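Phosphoribosylglycinamide synthetase (Anaerococcus prevotii, PDB 4DIM) probably binds ATP and, with manganese as a likely cofactor, acts as a ligase of the ATP-grasp superfamily. Local coordinates at residues K164-E167 and E168-D171; E115-K119 and Y120-T124. All coordinates share one frame; numbering follows the deposited sequence.

Contact 1. Residues K164-E167 and E168-D171; sequences KKEE and EAID
Glu168 reaches back over Lys165 at the start of helix 166-179, the helix that follows strand 161-163 of the four-stranded antiparallel sheet within the ATP-grasp region. Glu168 CB rests 3.4 Å from Lys165 O, and CG continues past the carbonyl carbon of Glu167. With CG set beside the backbone N (chi1 -71°) and the chain extended beyond it, the carboxylate is carried back past the helix start, where Glu168 CD comes 4.1 Å from Lys164 N. Glu168 OE1 does the touching: it lies near aliphatic carbons of both lysines, 3.3 Å from Lys165 CG and 3.8 Å from Lys164 CB. Glu168 OE2 stays 5.3 Å from Lys164 NZ, opposite charges without contact. Lysine suits such a surface position because its methylenes can pack while its amine carries charge. The Lys165 chain crosses that of Glu168 at about a right angle and bends at its last torsion (chi4 -70°), which turns Lys165 NZ back to Glu168 OE1 in a salt bridge whose 3.4 Å length makes the hydrogen bond within it weak. A glutamate this early in a helix is well placed electrostatically, since its negative charge probably complements the partly positive amino end. The backbone closes the first turn: Glu168 N donates to Lys165 O at 2.8 Å, and Ala169 N adds a weaker bond to the same oxygen. Ala169 is buried, where its small methyl fits. Glu166 and Ile170 also touch helix 133-141, at Leu140 and Glu133. One residue further, Ile170 N donates to Glu166 O at 3.3 Å, with an N-H...O angle of 163°.

Contact 2. Residues E115-K119 and Y120-T124; sequences EAFKK and YNVNT
CG of Phe117 is anti to its own carbonyl carbon (chi1 -68°) and CG1 of Val122 is anti to its backbone N (chi1 167°), and these two settings bring methyl and ring together across a Schellman motif that ends helix 110-120. Val122 CG1 sits over the centre of one face of the Phe117 ring, 3.8 Å from the centroid and almost on the ring normal, a CH-pi contact. Thr124 meets the same ring from another direction: Thr124 CB lies 3.6 Å from Phe117 CD2, while OG1 stands in the ring plane at the edge. That hydroxyl has polar partners of its own, Ile273 O and Lys114 NZ, so a threonine can offer carbon to the ring and still satisfy its oxygen. The ring also packs on Ala249 and Leu253 of helix 236-253 and on Ile273 of strand 270-277. An alanine in place of Phe117 would probably leave Val122 CG1 without the ring face it rests on and open a gap between the helix end and these neighbours. The backbone turns at Asn121, whose positive phi (58°) is a left-handed conformation that asparagine tolerates better than most residues. Two bonds reach back from the turn: Val122 N donates to Phe117 O at 2.8 Å, in the carbonyl plane and on a lone pair, and Asn121 N makes a weak bond to Lys118 O at 3.2 Å. On the exposed flank Lys119 and Tyr120 run side by side, the lysine methylenes lying along the phenol, with Lys119 CD 3.6 Å from Tyr120 CE2. The same side of the Tyr120 ring also faces the last helical turn: Ala116 O lies near the ring plane, at its edge, 3.4 Å from Tyr120 CD2.

In the fold
Both contacts are local and lie within the ATP-grasp region, but they sit at different ends of different helices: contact 2 finishes helix 110-120, and contact 1, later in the chain, begins helix 166-179. Their centres are 26 Å apart and their nearest atoms about 17 Å, so neither touches the other. Contact 1 is a surface contact far from the centre of the chain, with charged side chains over a helix start and helix 133-141 alongside. Contact 2 is partly buried, and there apolar packing, helped by hydrogen bonds from the residues after the helix, joins the helix end to helix 236-253 and strand 270-277, leaving the exposed lysine and tyrosine on its outer flank.

Contact 1. Residues K164-E167 and E168-D171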
ATOM      1  N   LYS A 164      27.852 -11.538  -2.528  1.00124.80           N
ATOM      2  CA  LYS A 164      28.762 -10.391  -2.650  1.00127.82           C
ATOM      3  C   LYS A 164      29.754 -10.610  -3.813  1.00135.07           C
ATOM      4  O   LYS A 164      29.982  -9.684  -4.600  1.00134.71           O
ATOM      5  CB  LYS A 164      29.519 -10.168  -1.327  1.00132.53           C
ATOM      6  CG  LYS A 164      28.627  -9.846  -0.118  1.00140.80           C
ATOM      7  CD  LYS A 164      29.324 -10.163   1.205  1.00154.19           C
ATOM      8  CE  LYS A 164      28.397 -10.017   2.388  1.00160.46           C
ATOM      9  NZ  LYS A 164      29.112 -10.238   3.675  1.00170.58           N
ATOM     10  N   LYS A 165      30.305 -11.853  -3.929  1.00134.59           N
ATOM     11  CA  LYS A 165      31.268 -12.262  -4.974  1.00137.59           C
ATOM     12  C   LYS A 165      30.825 -13.573  -5.720  1.00141.53           C
ATOM     13  O   LYS A 165      30.077 -14.389  -5.180  1.00138.29           O
ATOM     14  CB  LYS A 165      32.684 -12.456  -4.360  1.00143.92           C
ATOM     15  CG  LYS A 165      32.738 -13.421  -3.162  1.00155.72           C
ATOM     16  CD  LYS A 165      34.101 -14.118  -3.001  1.00165.99           C
ATOM     17  CE  LYS A 165      34.074 -15.248  -1.986  1.00168.41           C
ATOM     18  NZ  LYS A 165      33.918 -14.775  -0.584  1.00168.95           N
ATOM     19  N   GLU A 166      31.356 -13.767  -6.953  1.00141.49           N
ATOM     20  CA  GLU A 166      31.122 -14.916  -7.876  1.00140.14           C
ATOM     21  C   GLU A 166      31.119 -16.309  -7.209  1.00143.43           C
ATOM     22  O   GLU A 166      30.373 -17.194  -7.638  1.00140.69           O
ATOM     23  CB  GLU A 166      32.232 -14.940  -8.963  1.00144.73           C
ATOM     24  CG  GLU A 166      31.879 -15.703 -10.225  1.00149.16           C
ATOM     25  CD  GLU A 166      30.747 -15.066 -11.001  1.00161.40           C
ATOM     26  OE1 GLU A 166      29.669 -15.696 -11.082  1.00130.54           O
ATOM     27  OE2 GLU A 166      30.904 -13.907 -11.450  1.00163.27           O
ATOM     28  N   GLU A 167      31.990 -16.516  -6.206  1.00142.15           N
ATOM     29  CA  GLU A 167      32.105 -17.804  -5.509  1.00141.48           C
ATOM     30  C   GLU A 167      30.885 -18.058  -4.611  1.00137.60           C
ATOM     31  O   GLU A 167      30.552 -19.213  -4.387  1.00135.09           O
ATOM     32  CB  GLU A 167      33.416 -17.889  -4.708  1.00147.64           C
ATOM     33  CG  GLU A 167      34.631 -18.169  -5.583  1.00162.10           C
ATOM     34  CD  GLU A 167      34.897 -17.144  -6.671  1.00184.15           C
ATOM     35  OE1 GLU A 167      34.725 -15.931  -6.405  1.00168.44           O
ATOM     36  OE2 GLU A 167      35.227 -17.560  -7.807  1.00180.16           O
ATOM     37  N   GLU A 168      30.213 -16.998  -4.128  1.00131.84           N
ATOM     38  CA  GLU A 168      28.981 -17.121  -3.338  1.00129.11           C
ATOM     39  C   GLU A 168      27.745 -17.309  -4.292  1.00128.24           C
ATOM     40  O   GLU A 168      26.736 -17.871  -3.856  1.00125.14           O
ATOM     41  CB  GLU A 168      28.785 -15.898  -2.406  1.00130.85           C
ATOM     42  CG  GLU A 168      29.755 -15.840  -1.233  1.00146.49           C
ATOM     43  CD  GLU A 168      29.724 -14.560  -0.408  1.00166.79           C
ATOM     44  OE1 GLU A 168      30.642 -13.723  -0.576  1.00157.13           O
ATOM     45  OE2 GLU A 168      28.808 -14.411   0.433  1.00158.28           O
ATOM     46  N   ALA A 169      27.853 -16.858  -5.593  1.00124.38           N
ATOM     47  CA  ALA A 169      26.802 -16.945  -6.632  1.00121.96           C
ATOM     48  C   ALA A 169      26.598 -18.364  -7.156  1.00126.83           C
ATOM     49  O   ALA A 169      25.454 -18.785  -7.309  1.00124.92           O
ATOM     50  CB  ALA A 169      27.135 -16.034  -7.807  1.00123.20           C
ATOM     51  N   ILE A 170      27.690 -19.083  -7.492  1.00126.60           N
ATOM     52  CA  ILE A 170      27.585 -20.481  -7.946  1.00126.70           C
ATOM     53  C   ILE A 170      27.191 -21.335  -6.737  1.00128.60           C
ATOM     54  O   ILE A 170      26.311 -22.182  -6.857  1.00126.91           O
ATOM     55  CB  ILE A 170      28.868 -21.003  -8.653  1.00133.06           C
ATOM     56  CG1 ILE A 170      30.103 -21.107  -7.699  1.00136.81           C
ATOM     57  CG2 ILE A 170      29.178 -20.126  -9.869  1.00134.26           C
ATOM     58  CD1 ILE A 170      30.343 -22.525  -6.999  1.00144.97           C
ATOM     59  N   ASP A 171      27.788 -21.040  -5.555  1.00125.78           N
ATOM     60  CA  ASP A 171      27.524 -21.732  -4.287  1.00126.96           C
ATOM     61  C   ASP A 171      26.058 -21.557  -3.907  1.00125.58           C
ATOM     62  O   ASP A 171      25.462 -22.465  -3.321  1.00126.07           O
ATOM     63  CB  ASP A 171      28.462 -21.183  -3.186  1.00132.13           C
ATOM     64  CG  ASP A 171      28.501 -21.955  -1.879  1.00149.58           C
ATOM     65  OD1 ASP A 171      27.486 -21.927  -1.142  1.00150.32           O
ATOM     66  OD2 ASP A 171      29.580 -22.499  -1.546  1.00157.17           O
TER

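Contact 2. Residues E115-K119 and Y120-T124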
ATOM      1  N   GLU A 115       9.522  -7.221 -16.917  1.00 86.18           N
ATOM      2  CA  GLU A 115       9.614  -7.342 -18.369  1.00 88.34           C
ATOM      3  C   GLU A 115       9.193  -6.000 -19.003  1.00 92.41           C
ATOM      4  O   GLU A 115       9.795  -5.539 -19.970  1.00 94.54           O
ATOM      5  CB  GLU A 115       8.722  -8.505 -18.860  1.00 91.71           C
ATOM      6  CG  GLU A 115       8.973  -8.915 -20.304  1.00112.87           C
ATOM      7  CD  GLU A 115       7.977  -9.894 -20.905  1.00149.35           C
ATOM      8  OE1 GLU A 115       6.760  -9.755 -20.638  1.00156.67           O
ATOM      9  OE2 GLU A 115       8.411 -10.762 -21.697  1.00143.00           O
ATOM     10  N   ALA A 116       8.149  -5.390 -18.446  1.00 86.48           N
ATOM     11  CA  ALA A 116       7.660  -4.092 -18.876  1.00 87.28           C
ATOM     12  C   ALA A 116       8.661  -3.016 -18.529  1.00 89.34           C
ATOM     13  O   ALA A 116       8.921  -2.133 -19.331  1.00 92.86           O
ATOM     14  CB  ALA A 116       6.324  -3.797 -18.214  1.00 88.16           C
ATOM     15  N   PHE A 117       9.222  -3.078 -17.342  1.00 81.14           N
ATOM     16  CA  PHE A 117      10.229  -2.120 -16.916  1.00 78.66           C
ATOM     17  C   PHE A 117      11.481  -2.199 -17.772  1.00 85.45           C
ATOM     18  O   PHE A 117      12.049  -1.147 -18.016  1.00 87.12           O
ATOM     19  CB  PHE A 117      10.562  -2.330 -15.432  1.00 77.16           C
ATOM     20  CG  PHE A 117       9.461  -2.000 -14.438  1.00 77.37           C
ATOM     21  CD1 PHE A 117       8.276  -1.386 -14.849  1.00 82.18           C
ATOM     22  CD2 PHE A 117       9.671  -2.145 -13.071  1.00 75.60           C
ATOM     23  CE1 PHE A 117       7.301  -1.011 -13.909  1.00 82.13           C
ATOM     24  CE2 PHE A 117       8.718  -1.732 -12.153  1.00 77.56           C
ATOM     25  CZ  PHE A 117       7.532  -1.189 -12.575  1.00 76.44           C
ATOM     26  N   LYS A 118      11.905  -3.379 -18.303  1.00 83.61           N
ATOM     27  CA  LYS A 118      13.085  -3.344 -19.191  1.00 84.40           C
ATOM     28  C   LYS A 118      12.709  -2.678 -20.518  1.00 89.16           C
ATOM     29  O   LYS A 118      13.457  -1.820 -20.995  1.00 93.24           O
ATOM     30  CB  LYS A 118      13.736  -4.744 -19.437  1.00 86.27           C
ATOM     31  CG  LYS A 118      12.853  -5.821 -20.081  1.00108.33           C
ATOM     32  CD  LYS A 118      13.657  -6.921 -20.811  1.00130.71           C
ATOM     33  CE  LYS A 118      14.829  -7.541 -20.058  1.00141.87           C
ATOM     34  NZ  LYS A 118      15.411  -8.710 -20.793  1.00147.13           N
ATOM     35  N   LYS A 119      11.512  -3.009 -21.043  1.00 82.82           N
ATOM     36  CA  LYS A 119      10.966  -2.541 -22.321  1.00 85.20           C
ATOM     37  C   LYS A 119      10.791  -1.018 -22.342  1.00 89.76           C
ATOM     38  O   LYS A 119      11.166  -0.358 -23.313  1.00 91.31           O
ATOM     39  CB  LYS A 119       9.609  -3.224 -22.572  1.00 87.34           C
ATOM     40  CG  LYS A 119       8.970  -2.886 -23.894  1.00 93.54           C
ATOM     41  CD  LYS A 119       7.514  -3.318 -23.950  1.00 92.80           C
ATOM     42  CE  LYS A 119       6.848  -2.753 -25.184  1.00 98.01           C
ATOM     43  NZ  LYS A 119       5.431  -3.177 -25.284  1.00119.74           N
ATOM     44  N   TYR A 120      10.197  -0.490 -21.269  1.00 84.66           N
ATOM     45  CA  TYR A 120       9.927   0.940 -21.073  1.00 84.60           C
ATOM     46  C   TYR A 120      11.047   1.640 -20.282  1.00 89.32           C
ATOM     47  O   TYR A 120      10.959   2.858 -20.066  1.00 89.64           O
ATOM     48  CB  TYR A 120       8.556   1.142 -20.397  1.00 83.59           C
ATOM     49  CG  TYR A 120       7.419   0.858 -21.352  1.00 86.43           C
ATOM     50  CD1 TYR A 120       7.073   1.769 -22.340  1.00 91.35           C
ATOM     51  CD2 TYR A 120       6.794  -0.381 -21.373  1.00 87.06           C
ATOM     52  CE1 TYR A 120       6.106   1.473 -23.296  1.00 94.61           C
ATOM     53  CE2 TYR A 120       5.744  -0.642 -22.246  1.00 91.08           C
ATOM     54  CZ  TYR A 120       5.432   0.272 -23.239  1.00 99.73           C
ATOM     55  OH  TYR A 120       4.483   0.017 -24.201  1.00103.69           O
ATOM     56  N   ASN A 121      12.132   0.907 -19.935  1.00 85.24           N
ATOM     57  CA  ASN A 121      13.320   1.459 -19.298  1.00 84.54           C
ATOM     58  C   ASN A 121      12.987   2.161 -17.980  1.00 88.15           C
ATOM     59  O   ASN A 121      13.248   3.354 -17.797  1.00 88.61           O
ATOM     60  CB  ASN A 121      14.044   2.432 -20.274  1.00 85.43           C
ATOM     61  CG  ASN A 121      15.412   2.870 -19.792  1.00 95.94           C
ATOM     62  OD1 ASN A 121      16.091   2.184 -19.024  1.00 97.45           O
ATOM     63  ND2 ASN A 121      15.840   4.023 -20.194  1.00 94.97           N
ATOM     64  N   VAL A 122      12.401   1.415 -17.074  1.00 84.43           N
ATOM     65  CA  VAL A 122      12.067   1.889 -15.732  1.00 83.77           C
ATOM     66  C   VAL A 122      13.106   1.328 -14.788  1.00 82.79           C
ATOM     67  O   VAL A 122      13.410   0.150 -14.872  1.00 80.37           O
ATOM     68  CB  VAL A 122      10.622   1.468 -15.345  1.00 88.63           C
ATOM     69  CG1 VAL A 122      10.350   1.665 -13.846  1.00 87.24           C
ATOM     70  CG2 VAL A 122       9.604   2.246 -16.184  1.00 90.84           C
ATOM     71  N   ASN A 123      13.649   2.161 -13.905  1.00 80.86           N
ATOM     72  CA  ASN A 123      14.637   1.748 -12.912  1.00 81.42           C
ATOM     73  C   ASN A 123      14.034   0.786 -11.967  1.00 86.96           C
ATOM     74  O   ASN A 123      13.032   1.091 -11.303  1.00 85.39           O
ATOM     75  CB  ASN A 123      15.174   2.920 -12.099  1.00 88.25           C
ATOM     76  CG  ASN A 123      16.000   3.905 -12.841  1.00 93.52           C
ATOM     77  OD1 ASN A 123      16.382   3.694 -13.990  1.00 96.87           O
ATOM     78  ND2 ASN A 123      16.265   5.014 -12.192  1.00 95.75           N
ATOM     79  N   THR A 124      14.624  -0.392 -11.932  1.00 87.08           N
ATOM     80  CA  THR A 124      14.205  -1.471 -11.062  1.00 87.40           C
ATOM     81  C   THR A 124      15.369  -2.479 -10.948  1.00 93.44           C
ATOM     82  O   THR A 124      16.242  -2.491 -11.830  1.00 92.99           O
ATOM     83  CB  THR A 124      12.944  -2.115 -11.679  1.00100.13           C
ATOM     84  OG1 THR A 124      12.270  -2.886 -10.675  1.00100.52           O
ATOM     85  CG2 THR A 124      13.288  -2.984 -12.944  1.00 99.29           C
TER